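Local atomic coordinates of 16S rRNA processing protein (Pseudomonas aeruginosa, PDB entry 2F1L), a protein that probably acts as an accessory factor late in the assembly of the 30S ribosomal subunit and is needed for efficient processing of 16S rRNA. Residues 27-32 with 89-94; 43-48 with 168-173; 161-166 with 181-186. One frame throughout, in Å; residues are numbered along the deposited sequence. Where two conformers were deposited one is given.

How the interactions relate
Interaction 1 lies in the N-terminal RimM domain and interaction 3 in the PRC barrel domain. Interaction 2 joins the two domains and lies near the centre of the chain. The centres of interactions 1 and 2 are about 23 Å apart, and their nearest atoms about 10 Å. Interactions 1 and 3 stand on opposite sides of the chain's centre, about 30 Å between centres. Interactions 2 and 3 touch, with centres about 12 Å apart: Cys168 O lies 2.8 Å from Asp182 N, a probable hydrogen bond, and Asp43 packs against Tyr164. Glycerol, probably from the crystallisation liquor, binds at interaction 2, and another glycerol lies beside Trp183 of interaction 3.

Interaction 1: 27-32 with 89-94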
ATOM      1  N   VAL A  27     -10.806   1.392  17.002  1.00 35.12           N
ATOM      2  CA  VAL A  27      -9.623   1.214  17.867  1.00 33.12           C
ATOM      3  C   VAL A  27      -9.524   2.145  19.043  1.00 32.43           C
ATOM      4  O   VAL A  27      -8.717   1.930  19.935  1.00 34.83           O
ATOM      5  CB  VAL A  27      -8.335   1.365  17.066  1.00 34.00           C
ATOM      6  CG1 VAL A  27      -8.215   0.238  16.078  1.00 37.78           C
ATOM      7  CG2 VAL A  27      -8.298   2.728  16.343  1.00 40.58           C
ATOM      8  N   SER A  28     -10.336   3.179  19.072  1.00 30.99           N
ATOM      9  CA  SER A  28     -10.308   4.073  20.192  1.00 30.80           C
ATOM     10  C   SER A  28     -11.488   5.018  20.077  1.00 31.80           C
ATOM     11  O   SER A  28     -12.356   4.825  19.233  1.00 32.94           O
ATOM     12  CB  SER A  28      -9.014   4.899  20.094  1.00 32.32           C
ATOM     13  OG  SER A  28      -8.862   5.705  21.244  1.00 32.74           O
ATOM     14  N   VAL A  29     -11.475   6.080  20.873  1.00 32.29           N
ATOM     15  CA  VAL A  29     -12.506   7.080  20.805  1.00 34.29           C
ATOM     16  C   VAL A  29     -11.903   8.295  20.189  1.00 34.48           C
ATOM     17  O   VAL A  29     -10.729   8.387  20.145  1.00 35.49           O
ATOM     18  CB  VAL A  29     -13.092   7.416  22.174  1.00 35.27           C
ATOM     19  CG1 VAL A  29     -13.846   6.181  22.730  1.00 34.32           C
ATOM     20  CG2 VAL A  29     -12.008   7.902  23.125  1.00 34.10           C
ATOM     21  N   TYR A  30     -12.730   9.200  19.667  1.00 37.02           N
ATOM     22  CA  TYR A  30     -12.250  10.464  19.146  1.00 35.88           C
ATOM     23  C   TYR A  30     -13.142  11.529  19.714  1.00 33.02           C
ATOM     24  O   TYR A  30     -14.345  11.544  19.461  1.00 27.79           O
ATOM     25  CB  TYR A  30     -12.339  10.468  17.632  1.00 38.14           C
ATOM     26  CG  TYR A  30     -11.718  11.682  17.036  1.00 37.97           C
ATOM     27  CD1 TYR A  30     -10.365  11.737  16.833  1.00 38.85           C
ATOM     28  CD2 TYR A  30     -12.486  12.787  16.689  1.00 39.91           C
ATOM     29  CE1 TYR A  30      -9.767  12.857  16.307  1.00 41.46           C
ATOM     30  CE2 TYR A  30     -11.894  13.933  16.168  1.00 33.71           C
ATOM     31  CZ  TYR A  30     -10.525  13.955  15.986  1.00 38.47           C
ATOM     32  OH  TYR A  30      -9.888  15.064  15.452  1.00 44.88           O
ATOM     33  N   GLY A  31     -12.556  12.415  20.502  1.00 32.36           N
ATOM     34  CA  GLY A  31     -13.331  13.506  21.090  1.00 32.80           C
ATOM     35  C   GLY A  31     -14.234  12.988  22.188  1.00 33.80           C
ATOM     36  O   GLY A  31     -14.126  11.849  22.631  1.00 32.48           O
ATOM     37  N   ILE A  32     -15.147  13.824  22.628  1.00 35.04           N
ATOM     38  CA  ILE A  32     -15.894  13.527  23.826  1.00 35.13           C
ATOM     39  C   ILE A  32     -17.397  13.476  23.578  1.00 35.06           C
ATOM     40  O   ILE A  32     -18.173  13.421  24.514  1.00 36.73           O
ATOM     41  CB  ILE A  32     -15.595  14.598  24.915  1.00 34.90           C
ATOM     42  CG1 ILE A  32     -16.154  15.939  24.505  1.00 32.01           C
ATOM     43  CG2 ILE A  32     -14.089  14.735  25.195  1.00 31.66           C
ATOM     44  CD1 ILE A  32     -16.296  16.829  25.656  1.00 41.76           C
ATOM     45  N   GLU A  89     -19.592   5.648  26.550  1.00 31.12           N
ATOM     46  CA  GLU A  89     -20.161   4.517  25.823  0.50 31.97           C
ATOM     47  C   GLU A  89     -19.240   4.126  24.635  1.00 32.73           C
ATOM     48  O   GLU A  89     -19.020   2.931  24.369  1.00 31.59           O
ATOM     49  CB  GLU A  89     -21.584   4.826  25.359  0.50 32.67           C
ATOM     50  CG  GLU A  89     -22.298   3.661  24.671  0.50 34.82           C
ATOM     51  CD  GLU A  89     -22.589   2.495  25.586  0.50 38.11           C
ATOM     52  OE1 GLU A  89     -23.186   2.708  26.681  0.50 39.45           O
ATOM     53  OE2 GLU A  89     -22.234   1.360  25.191  0.50 44.33           O
ATOM     54  N   ALA A  90     -18.666   5.125  23.956  1.00 31.54           N
ATOM     55  CA  ALA A  90     -17.827   4.878  22.807  1.00 31.68           C
ATOM     56  C   ALA A  90     -16.602   3.987  23.096  1.00 33.58           C
ATOM     57  O   ALA A  90     -16.191   3.216  22.206  1.00 32.68           O
ATOM     58  CB  ALA A  90     -17.416   6.160  22.181  1.00 30.44           C
ATOM     59  N   ARG A  91     -16.034   4.094  24.306  1.00 30.74           N
ATOM     60  CA  ARG A  91     -14.886   3.302  24.691  1.00 31.77           C
ATOM     61  C   ARG A  91     -15.213   1.844  24.515  1.00 32.76           C
ATOM     62  O   ARG A  91     -14.357   1.072  24.134  1.00 35.40           O
ATOM     63  CB  ARG A  91     -14.559   3.482  26.162  1.00 30.74           C
ATOM     64  CG  ARG A  91     -13.786   4.674  26.488  1.00 33.00           C
ATOM     65  CD  ARG A  91     -13.453   4.735  28.016  1.00 36.30           C
ATOM     66  NE  ARG A  91     -13.403   6.134  28.420  1.00 34.03           N
ATOM     67  CZ  ARG A  91     -12.339   6.913  28.251  1.00 44.75           C
ATOM     68  NH1 ARG A  91     -12.372   8.216  28.620  1.00 37.80           N
ATOM     69  NH2 ARG A  91     -11.235   6.391  27.707  1.00 39.80           N
ATOM     70  N   THR A  92     -16.452   1.471  24.818  1.00 31.42           N
ATOM     71  CA  THR A  92     -16.855   0.085  24.767  1.00 30.37           C
ATOM     72  C   THR A  92     -16.928  -0.450  23.368  1.00 30.11           C
ATOM     73  O   THR A  92     -17.055  -1.630  23.210  1.00 29.06           O
ATOM     74  CB  THR A  92     -18.223  -0.149  25.444  1.00 30.16           C
ATOM     75  OG1 THR A  92     -19.249   0.398  24.638  1.00 30.96           O
ATOM     76  CG2 THR A  92     -18.272   0.531  26.810  1.00 35.56           C
ATOM     77  N   PHE A  93     -16.811   0.398  22.350  1.00 32.74           N
ATOM     78  CA  PHE A  93     -16.743  -0.058  20.955  1.00 32.38           C
ATOM     79  C   PHE A  93     -15.359  -0.432  20.489  1.00 32.15           C
ATOM     80  O   PHE A  93     -15.204  -0.986  19.379  1.00 27.81           O
ATOM     81  CB  PHE A  93     -17.360   0.987  20.030  1.00 33.74           C
ATOM     82  CG  PHE A  93     -18.835   0.943  20.057  1.00 32.44           C
ATOM     83  CD1 PHE A  93     -19.512   1.270  21.218  1.00 31.88           C
ATOM     84  CD2 PHE A  93     -19.548   0.437  18.980  1.00 42.71           C
ATOM     85  CE1 PHE A  93     -20.893   1.163  21.289  1.00 40.26           C
ATOM     86  CE2 PHE A  93     -20.945   0.328  19.029  1.00 38.26           C
ATOM     87  CZ  PHE A  93     -21.613   0.677  20.191  1.00 37.81           C
ATOM     88  N   THR A  94     -14.358  -0.174  21.337  1.00 31.42           N
ATOM     89  CA  THR A  94     -12.961  -0.424  20.964  1.00 32.25           C
ATOM     90  C   THR A  94     -12.732  -1.911  20.681  1.00 33.03           C
ATOM     91  O   THR A  94     -13.181  -2.739  21.418  1.00 34.34           O
ATOM     92  CB  THR A  94     -12.009   0.099  22.070  1.00 33.61           C
ATOM     93  OG1 THR A  94     -11.917   1.540  21.985  1.00 28.51           O
ATOM     94  CG2 THR A  94     -10.619  -0.510  21.956  1.00 31.50           C
TER
HETATM   95  O   HOH W   1     -13.890   2.811  20.850  1.00 52.19           O
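Val29 rests its CG1 methyl on the backbone of Ala90 and Arg91. CG1 lies 3.4 Å from Arg91 N and 3.6 Å from Ala90 CB, so it touches both peptide backbone and methyl. With chi1 at -66°, CG1 stands anti to the carbonyl carbon of Val29, and it is this methyl that meets Ala90 and Arg91. The aliphatic part of Arg91 adds a looser contact, with its CG 4.0 Å from the same methyl. A second point of contact is made by Thr94. Its CG2 lies 3.7 Å from Val27 O, and its OG1 lies 3.5 Å from Ser28 CA.

No direct hydrogen bond joins the two segments. A water fills this role. It donates to Ala90 O at 2.7 Å and, more weakly, to Ser28 O, and it is hydrogen-bonded to Thr94 OG1 at 2.6 Å. Three polar atoms from both segments thus share one solvent molecule.

A type I turn runs from Arg91 to Thr94, with Thr94 N bonded to Arg91 O, and it brings Thr94 back beside Val27. On the other side, Val27 and Ser28 form a classic beta bulge opposite Lys37. The guanidinium of Arg91 is paired with Glu88.

The contact is a surface one within the N-terminal RimM domain. It lays helix 87-91 and the turn Arg91 to Thr94 against the corner between strands 20-27 and 29-30, both of which pair with strand 35-40.

Interaction 2: 43-48 with 168-173. With GOL (glycerol), chain F.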
ATOM      1  N   ASP A  43      -9.900   0.878  -0.266  1.00 27.83           N
ATOM      2  CA  ASP A  43      -9.177   1.615  -1.264  0.50 27.70           C
ATOM      3  C   ASP A  43     -10.232   2.305  -2.097  1.00 28.43           C
ATOM      4  O   ASP A  43     -11.081   1.648  -2.631  1.00 30.67           O
ATOM      5  CB  ASP A  43      -8.405   0.647  -2.147  0.50 25.36           C
ATOM      6  CG  ASP A  43      -7.555   1.347  -3.147  0.50 28.92           C
ATOM      7  OD1 ASP A  43      -7.533   2.610  -3.134  0.50 17.64           O
ATOM      8  OD2 ASP A  43      -6.901   0.620  -3.936  0.50 28.97           O
ATOM      9  N   PRO A  44     -10.244   3.651  -2.137  1.00 29.22           N
ATOM     10  CA  PRO A  44      -9.528   4.705  -1.456  1.00 29.51           C
ATOM     11  C   PRO A  44      -9.728   4.607   0.037  1.00 30.32           C
ATOM     12  O   PRO A  44     -10.726   4.015   0.484  1.00 26.85           O
ATOM     13  CB  PRO A  44     -10.270   5.959  -1.917  1.00 30.32           C
ATOM     14  CG  PRO A  44     -10.838   5.615  -3.214  1.00 30.71           C
ATOM     15  CD  PRO A  44     -11.231   4.210  -3.074  1.00 27.77           C
ATOM     16  N   LEU A  45      -8.850   5.248   0.811  1.00 29.22           N
ATOM     17  CA  LEU A  45      -9.005   5.202   2.257  1.00 30.76           C
ATOM     18  C   LEU A  45     -10.405   5.609   2.740  1.00 31.60           C
ATOM     19  O   LEU A  45     -10.908   5.062   3.731  1.00 32.73           O
ATOM     20  CB  LEU A  45      -7.973   6.083   2.941  1.00 32.74           C
ATOM     21  CG  LEU A  45      -7.694   5.829   4.431  1.00 33.55           C
ATOM     22  CD1 LEU A  45      -7.182   4.450   4.653  1.00 37.26           C
ATOM     23  CD2 LEU A  45      -6.666   6.835   4.918  1.00 33.28           C
ATOM     24  N   ASP A  46     -11.038   6.569   2.070  1.00 31.58           N
ATOM     25  CA  ASP A  46     -12.249   7.172   2.643  1.00 32.37           C
ATOM     26  C   ASP A  46     -13.506   6.435   2.251  1.00 29.91           C
ATOM     27  O   ASP A  46     -14.581   6.811   2.625  1.00 31.22           O
ATOM     28  CB  ASP A  46     -12.367   8.662   2.289  1.00 33.38           C
ATOM     29  CG  ASP A  46     -12.649   8.898   0.843  1.00 31.69           C
ATOM     30  OD1 ASP A  46     -12.766   7.904   0.103  1.00 34.72           O
ATOM     31  OD2 ASP A  46     -12.714  10.085   0.445  1.00 34.28           O
ATOM     32  N   ASN A  47     -13.335   5.363   1.514  1.00 30.30           N
ATOM     33  CA  ASN A  47     -14.405   4.609   0.976  1.00 30.35           C
ATOM     34  C   ASN A  47     -15.207   3.904   2.042  1.00 30.49           C
ATOM     35  O   ASN A  47     -16.382   3.671   1.887  1.00 29.28           O
ATOM     36  CB  ASN A  47     -13.820   3.600   0.003  1.00 33.07           C
ATOM     37  CG  ASN A  47     -14.878   2.856  -0.740  1.00 37.80           C
ATOM     38  OD1 ASN A  47     -15.726   3.473  -1.350  1.00 39.61           O
ATOM     39  ND2 ASN A  47     -14.861   1.520  -0.666  1.00 35.18           N
ATOM     40  N   LEU A  48     -14.557   3.579   3.147  1.00 32.94           N
ATOM     41  CA  LEU A  48     -15.257   3.108   4.325  1.00 32.53           C
ATOM     42  C   LEU A  48     -16.495   3.950   4.669  1.00 30.68           C
ATOM     43  O   LEU A  48     -17.494   3.417   5.110  1.00 31.78           O
ATOM     44  CB  LEU A  48     -14.288   3.087   5.505  1.00 33.86           C
ATOM     45  CG  LEU A  48     -14.851   2.660   6.864  1.00 40.16           C
ATOM     46  CD1 LEU A  48     -15.417   1.298   6.745  1.00 49.13           C
ATOM     47  CD2 LEU A  48     -13.809   2.632   7.885  1.00 38.19           C
ATOM     48  N   CYS A 168      -2.203   4.967  -0.001  1.00 29.88           N
ATOM     49  CA  CYS A 168      -1.835   6.020  -0.939  1.00 29.76           C
ATOM     50  C   CYS A 168      -3.015   6.885  -1.421  1.00 32.54           C
ATOM     51  O   CYS A 168      -2.987   8.137  -1.345  1.00 32.39           O
ATOM     52  CB  CYS A 168      -1.146   5.426  -2.154  1.00 28.74           C
ATOM     53  SG  CYS A 168      -0.654   6.718  -3.333  1.00 34.38           S
ATOM     54  N   VAL A 169      -4.041   6.224  -1.947  1.00 33.23           N
ATOM     55  CA  VAL A 169      -5.193   6.946  -2.515  1.00 33.73           C
ATOM     56  C   VAL A 169      -6.163   7.232  -1.402  1.00 29.84           C
ATOM     57  O   VAL A 169      -6.756   6.314  -0.853  1.00 31.06           O
ATOM     58  CB  VAL A 169      -5.909   6.133  -3.620  1.00 32.58           C
ATOM     59  CG1 VAL A 169      -7.151   6.912  -4.144  1.00 40.23           C
ATOM     60  CG2 VAL A 169      -4.960   5.862  -4.743  1.00 38.72           C
ATOM     61  N   LEU A 170      -6.350   8.493  -1.067  1.00 29.53           N
ATOM     62  CA  LEU A 170      -7.249   8.817   0.055  1.00 30.36           C
ATOM     63  C   LEU A 170      -8.702   9.048  -0.386  1.00 28.71           C
ATOM     64  O   LEU A 170      -9.640   8.669   0.329  1.00 24.19           O
ATOM     65  CB  LEU A 170      -6.742  10.064   0.792  1.00 31.23           C
ATOM     66  CG  LEU A 170      -5.273  10.016   1.215  1.00 34.21           C
ATOM     67  CD1 LEU A 170      -4.955  11.138   2.113  1.00 32.43           C
ATOM     68  CD2 LEU A 170      -4.982   8.701   1.906  1.00 41.11           C
ATOM     69  N   SER A 171      -8.870   9.723  -1.522  1.00 26.52           N
ATOM     70  CA  SER A 171     -10.186  10.165  -1.963  1.00 29.47           C
ATOM     71  C   SER A 171     -10.134  10.317  -3.471  1.00 29.26           C
ATOM     72  O   SER A 171      -9.160  10.813  -4.000  1.00 31.15           O
ATOM     73  CB  SER A 171     -10.536  11.542  -1.362  1.00 30.34           C
ATOM     74  OG  SER A 171     -10.459  11.567   0.057  1.00 32.60           O
ATOM     75  N   ILE A 172     -11.185   9.919  -4.159  1.00 28.58           N
ATOM     76  CA  ILE A 172     -11.276  10.100  -5.614  1.00 28.69           C
ATOM     77  C   ILE A 172     -12.578  10.818  -5.888  1.00 25.33           C
ATOM     78  O   ILE A 172     -13.625  10.337  -5.499  1.00 23.94           O
ATOM     79  CB  ILE A 172     -11.315   8.744  -6.344  1.00 25.95           C
ATOM     80  CG1 ILE A 172     -10.023   8.005  -6.107  1.00 28.55           C
ATOM     81  CG2 ILE A 172     -11.571   8.930  -7.818  1.00 29.18           C
ATOM     82  CD1 ILE A 172      -9.961   6.605  -6.784  1.00 32.76           C
ATOM     83  N   ASP A 173     -12.530  11.962  -6.545  1.00 25.34           N
ATOM     84  CA  ASP A 173     -13.768  12.616  -6.956  1.00 25.78           C
ATOM     85  C   ASP A 173     -13.786  12.706  -8.480  1.00 27.80           C
ATOM     86  O   ASP A 173     -13.175  13.581  -9.089  1.00 30.05           O
ATOM     87  CB  ASP A 173     -13.903  13.983  -6.281  1.00 26.40           C
ATOM     88  CG  ASP A 173     -15.254  14.598  -6.502  1.00 16.99           C
ATOM     89  OD1 ASP A 173     -15.694  14.626  -7.652  1.00 33.15           O
ATOM     90  OD2 ASP A 173     -15.886  15.068  -5.538  1.00 36.77           O
TER
HETATM   91  C1  GOL F 180     -14.499   8.488  -2.561  1.00 88.13           C
HETATM   92  O1  GOL F 180     -13.107   8.497  -2.774  1.00 71.54           O
HETATM   93  C2  GOL F 180     -15.114   7.230  -3.151  1.00 92.11           C
HETATM   94  O2  GOL F 180     -16.506   7.209  -2.969  1.00 82.26           O
HETATM   95  C3  GOL F 180     -14.538   6.004  -2.468  1.00101.09           C
HETATM   96  O3  GOL F 180     -14.422   4.990  -3.446  1.00114.42           O
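The Asp46 carboxylate presents one face to Leu170 and Ser171. Leu170 O lies over this face, 3.1 Å from Asp46 CG, which chi1 (69°) places between the backbone N and the carbonyl carbon of Asp46. Ser171 OG comes from the same side. The hydroxyl donates to Asp46 OD2 at 2.7 Å, from 57° above the carboxylate plane. The other oxygen, Asp46 OD1, accepts from glycerol O1 at 3.0 Å. That glycerol oxygen in turn accepts from Ile172 N at 2.8 Å, so the glycerol, probably from the crystallisation liquor, bridges loop and strand.

The Pro44 ring, which follows a cis peptide bond, packs beside the same strand. Its CG meets Ile172 CD1 at 3.8 Å, its CB reaches Val169 CG1, and its CD lies near glycerol O3.

Two backbone bonds fasten the segments. Leu45 N donates to Val169 O at 2.9 Å, nearly straight at 161°. Asp46 N donates to Leu170 O, tilted from the carbonyl plane. Leu45 and Leu170 run side by side in the same direction and touch CD2 to CD2 at 3.9 Å. Leu170 and Ser171 form a classic beta bulge opposite Arg180.

This contact ties the loop after strand 35-40 of the N-terminal domain to edge strand 169-173 of the PRC barrel domain. Asp46 OD1 also comes within 3.2 Å of Leu170 O, a pair of acceptors with no bond between them. Leu170 O accepts from Asp46 N, and the carboxylate accepts from Ser171 OG, which probably offsets this closeness. The glycerol bond may exist only in the crystal.

Interaction 3: 161-166 with 181-186; sequences LLPYTG and VDWDAD
Leu162 sets its CG and CD1 over one face of the Trp183 indole. Its CG stands 3.7 Å from the centroid of the five-membered ring of Trp183, only 7° off the ring normal, which makes a CH-pi contact. This is packing inside the PRC barrel domain. It joins strand 160-163, an outermost strand of the sheet within this chain, to the chain that leaves strand 178-181.

The two side chains slide past each other in opposite directions. The Leu162 torsion (chi1 -82°) sets CG anti to the carbonyl carbon, over the ring. CD1 lies over the face and meets Trp183 NE1 at 3.7 Å. CD2 lies past the rim, beside Trp183 CG and CB, and also touches Val181 CG2 at 4.1 Å.

Pro163 reaches the six-membered ring of the same indole, tip to tip. Its CG lies 3.8 Å from Trp183 CZ3, and its CD comes closer still. No hydrogen bond crosses between the segments, so the contact rests on apolar packing.

The surroundings belong to both subunits. Leu162 is held in the sheet by backbone bonding to Met146, and Val181 by bonding to Ile124. Gln167 of the second subunit packs on both Pro163 and Trp183. Within the contact itself, the tightest approach is Pro163 CD to Trp183 CZ3, at 3.4 Å.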
ATOM      1  N   LEU A 161       5.150   7.193  -9.989  1.00 33.84           N
ATOM      2  CA  LEU A 161       4.461   5.923 -10.072  1.00 35.48           C
ATOM      3  C   LEU A 161       3.928   5.546  -8.700  1.00 35.01           C
ATOM      4  O   LEU A 161       4.695   5.168  -7.789  1.00 36.04           O
ATOM      5  CB  LEU A 161       5.425   4.877 -10.592  1.00 36.08           C
ATOM      6  CG  LEU A 161       5.902   5.226 -11.987  1.00 39.65           C
ATOM      7  CD1 LEU A 161       7.369   4.875 -12.111  1.00 52.19           C
ATOM      8  CD2 LEU A 161       5.056   4.533 -13.044  1.00 40.48           C
ATOM      9  N   LEU A 162       2.618   5.693  -8.548  1.00 35.91           N
ATOM     10  CA  LEU A 162       1.988   5.576  -7.243  1.00 36.11           C
ATOM     11  C   LEU A 162       1.206   4.289  -7.201  1.00 35.70           C
ATOM     12  O   LEU A 162       0.606   3.909  -8.173  1.00 35.99           O
ATOM     13  CB  LEU A 162       1.087   6.757  -6.969  1.00 32.15           C
ATOM     14  CG  LEU A 162       1.752   8.033  -6.449  1.00 36.57           C
ATOM     15  CD1 LEU A 162       2.797   8.553  -7.381  1.00 33.30           C
ATOM     16  CD2 LEU A 162       0.667   9.094  -6.232  1.00 40.79           C
ATOM     17  N   PRO A 163       1.233   3.604  -6.066  1.00 36.73           N
ATOM     18  CA  PRO A 163       0.447   2.380  -5.898  1.00 35.28           C
ATOM     19  C   PRO A 163      -1.022   2.701  -5.687  1.00 35.11           C
ATOM     20  O   PRO A 163      -1.366   3.643  -4.950  1.00 36.56           O
ATOM     21  CB  PRO A 163       1.046   1.774  -4.642  1.00 35.13           C
ATOM     22  CG  PRO A 163       1.452   2.966  -3.833  1.00 38.53           C
ATOM     23  CD  PRO A 163       1.973   3.968  -4.844  1.00 35.77           C
ATOM     24  N   TYR A 164      -1.893   1.959  -6.351  1.00 37.35           N
ATOM     25  CA  TYR A 164      -3.338   2.156  -6.171  1.00 37.68           C
ATOM     26  C   TYR A 164      -3.745   1.322  -4.966  1.00 36.37           C
ATOM     27  O   TYR A 164      -4.160   0.163  -5.093  1.00 36.47           O
ATOM     28  CB  TYR A 164      -4.142   1.738  -7.425  1.00 39.23           C
ATOM     29  CG  TYR A 164      -5.617   2.005  -7.270  1.00 39.04           C
ATOM     30  CD1 TYR A 164      -6.141   3.270  -7.436  1.00 44.57           C
ATOM     31  CD2 TYR A 164      -6.481   0.998  -6.896  1.00 52.24           C
ATOM     32  CE1 TYR A 164      -7.496   3.528  -7.259  1.00 42.71           C
ATOM     33  CE2 TYR A 164      -7.811   1.238  -6.700  1.00 49.65           C
ATOM     34  CZ  TYR A 164      -8.324   2.508  -6.889  1.00 50.40           C
ATOM     35  OH  TYR A 164      -9.683   2.719  -6.695  1.00 53.45           O
ATOM     36  N   THR A 165      -3.545   1.901  -3.797  1.00 35.93           N
ATOM     37  CA  THR A 165      -3.960   1.319  -2.519  1.00 34.57           C
ATOM     38  C   THR A 165      -4.423   2.466  -1.626  1.00 34.54           C
ATOM     39  O   THR A 165      -4.089   3.625  -1.878  1.00 36.61           O
ATOM     40  CB  THR A 165      -2.792   0.687  -1.782  1.00 33.48           C
ATOM     41  OG1 THR A 165      -1.839   1.709  -1.427  1.00 39.43           O
ATOM     42  CG2 THR A 165      -2.116  -0.345  -2.641  1.00 30.49           C
ATOM     43  N   GLY A 166      -5.133   2.132  -0.563  1.00 34.15           N
ATOM     44  CA  GLY A 166      -5.642   3.116   0.391  1.00 33.83           C
ATOM     45  C   GLY A 166      -4.581   3.779   1.264  1.00 34.22           C
ATOM     46  O   GLY A 166      -4.820   4.856   1.803  1.00 30.64           O
ATOM     47  N   VAL A 181      -4.081  12.142  -2.544  1.00 34.14           N
ATOM     48  CA  VAL A 181      -3.141  11.076  -2.238  1.00 32.01           C
ATOM     49  C   VAL A 181      -2.220  11.466  -1.133  1.00 33.82           C
ATOM     50  O   VAL A 181      -2.043  12.654  -0.839  1.00 34.44           O
ATOM     51  CB  VAL A 181      -2.279  10.655  -3.431  1.00 28.98           C
ATOM     52  CG1 VAL A 181      -3.189  10.226  -4.584  1.00 31.07           C
ATOM     53  CG2 VAL A 181      -1.354  11.775  -3.854  1.00 33.98           C
ATOM     54  N   ASP A 182      -1.689  10.435  -0.475  1.00 34.75           N
ATOM     55  CA  ASP A 182      -0.638  10.607   0.488  1.00 36.41           C
ATOM     56  C   ASP A 182       0.569   9.992  -0.135  1.00 35.12           C
ATOM     57  O   ASP A 182       0.612   8.780  -0.358  1.00 37.50           O
ATOM     58  CB  ASP A 182      -0.971   9.921   1.811  1.00 37.23           C
ATOM     59  CG  ASP A 182       0.063  10.188   2.875  1.00 31.31           C
ATOM     60  OD1 ASP A 182       0.757  11.226   2.822  1.00 48.81           O
ATOM     61  OD2 ASP A 182       0.127   9.383   3.812  1.00 34.40           O
ATOM     62  N   TRP A 183       1.504  10.850  -0.482  1.00 34.89           N
ATOM     63  CA  TRP A 183       2.695  10.472  -1.224  1.00 34.88           C
ATOM     64  C   TRP A 183       3.757  11.547  -1.050  1.00 34.83           C
ATOM     65  O   TRP A 183       3.454  12.726  -1.044  1.00 35.37           O
ATOM     66  CB  TRP A 183       2.392  10.270  -2.717  1.00 33.27           C
ATOM     67  CG  TRP A 183       3.470   9.483  -3.407  1.00 35.95           C
ATOM     68  CD1 TRP A 183       4.406   9.957  -4.261  1.00 36.89           C
ATOM     69  CD2 TRP A 183       3.747   8.087  -3.239  1.00 37.10           C
ATOM     70  NE1 TRP A 183       5.229   8.941  -4.660  1.00 44.57           N
ATOM     71  CE2 TRP A 183       4.852   7.789  -4.028  1.00 39.66           C
ATOM     72  CE3 TRP A 183       3.147   7.059  -2.499  1.00 38.00           C
ATOM     73  CZ2 TRP A 183       5.372   6.519  -4.114  1.00 42.27           C
ATOM     74  CZ3 TRP A 183       3.648   5.812  -2.587  1.00 42.46           C
ATOM     75  CH2 TRP A 183       4.755   5.537  -3.396  1.00 38.50           C
ATOM     76  N   ASP A 184       5.001  11.116  -0.899  1.00 36.27           N
ATOM     77  CA  ASP A 184       6.114  12.024  -0.740  1.00 36.07           C
ATOM     78  C   ASP A 184       6.579  12.421  -2.149  1.00 37.16           C
ATOM     79  O   ASP A 184       6.995  11.580  -2.956  1.00 34.99           O
ATOM     80  CB  ASP A 184       7.193  11.304   0.052  1.00 37.40           C
ATOM     81  CG  ASP A 184       8.445  12.086   0.171  1.00 42.43           C
ATOM     82  OD1 ASP A 184       8.571  13.135  -0.504  1.00 48.39           O
ATOM     83  OD2 ASP A 184       9.320  11.631   0.933  1.00 40.89           O
ATOM     84  N   ALA A 185       6.478  13.710  -2.464  1.00 35.46           N
ATOM     85  CA  ALA A 185       6.822  14.165  -3.795  1.00 32.61           C
ATOM     86  C   ALA A 185       8.327  14.051  -4.035  1.00 34.00           C
ATOM     87  O   ALA A 185       8.740  13.821  -5.180  1.00 33.60           O
ATOM     88  CB  ALA A 185       6.349  15.555  -4.028  1.00 33.54           C
ATOM     89  N   ASP A 186       9.148  14.140  -2.986  1.00 33.09           N
ATOM     90  CA  ASP A 186      10.596  13.847  -3.167  1.00 36.72           C
ATOM     91  C   ASP A 186      10.848  12.404  -3.551  1.00 38.69           C
ATOM     92  O   ASP A 186      11.796  12.128  -4.229  1.00 38.00           O
ATOM     93  CB  ASP A 186      11.441  14.148  -1.935  1.00 35.95           C
ATOM     94  CG  ASP A 186      11.365  15.596  -1.519  1.00 39.17           C
ATOM     95  OD1 ASP A 186      11.032  16.465  -2.338  1.00 40.67           O
ATOM     96  OD2 ASP A 186      11.624  15.867  -0.346  1.00 54.53           O
TER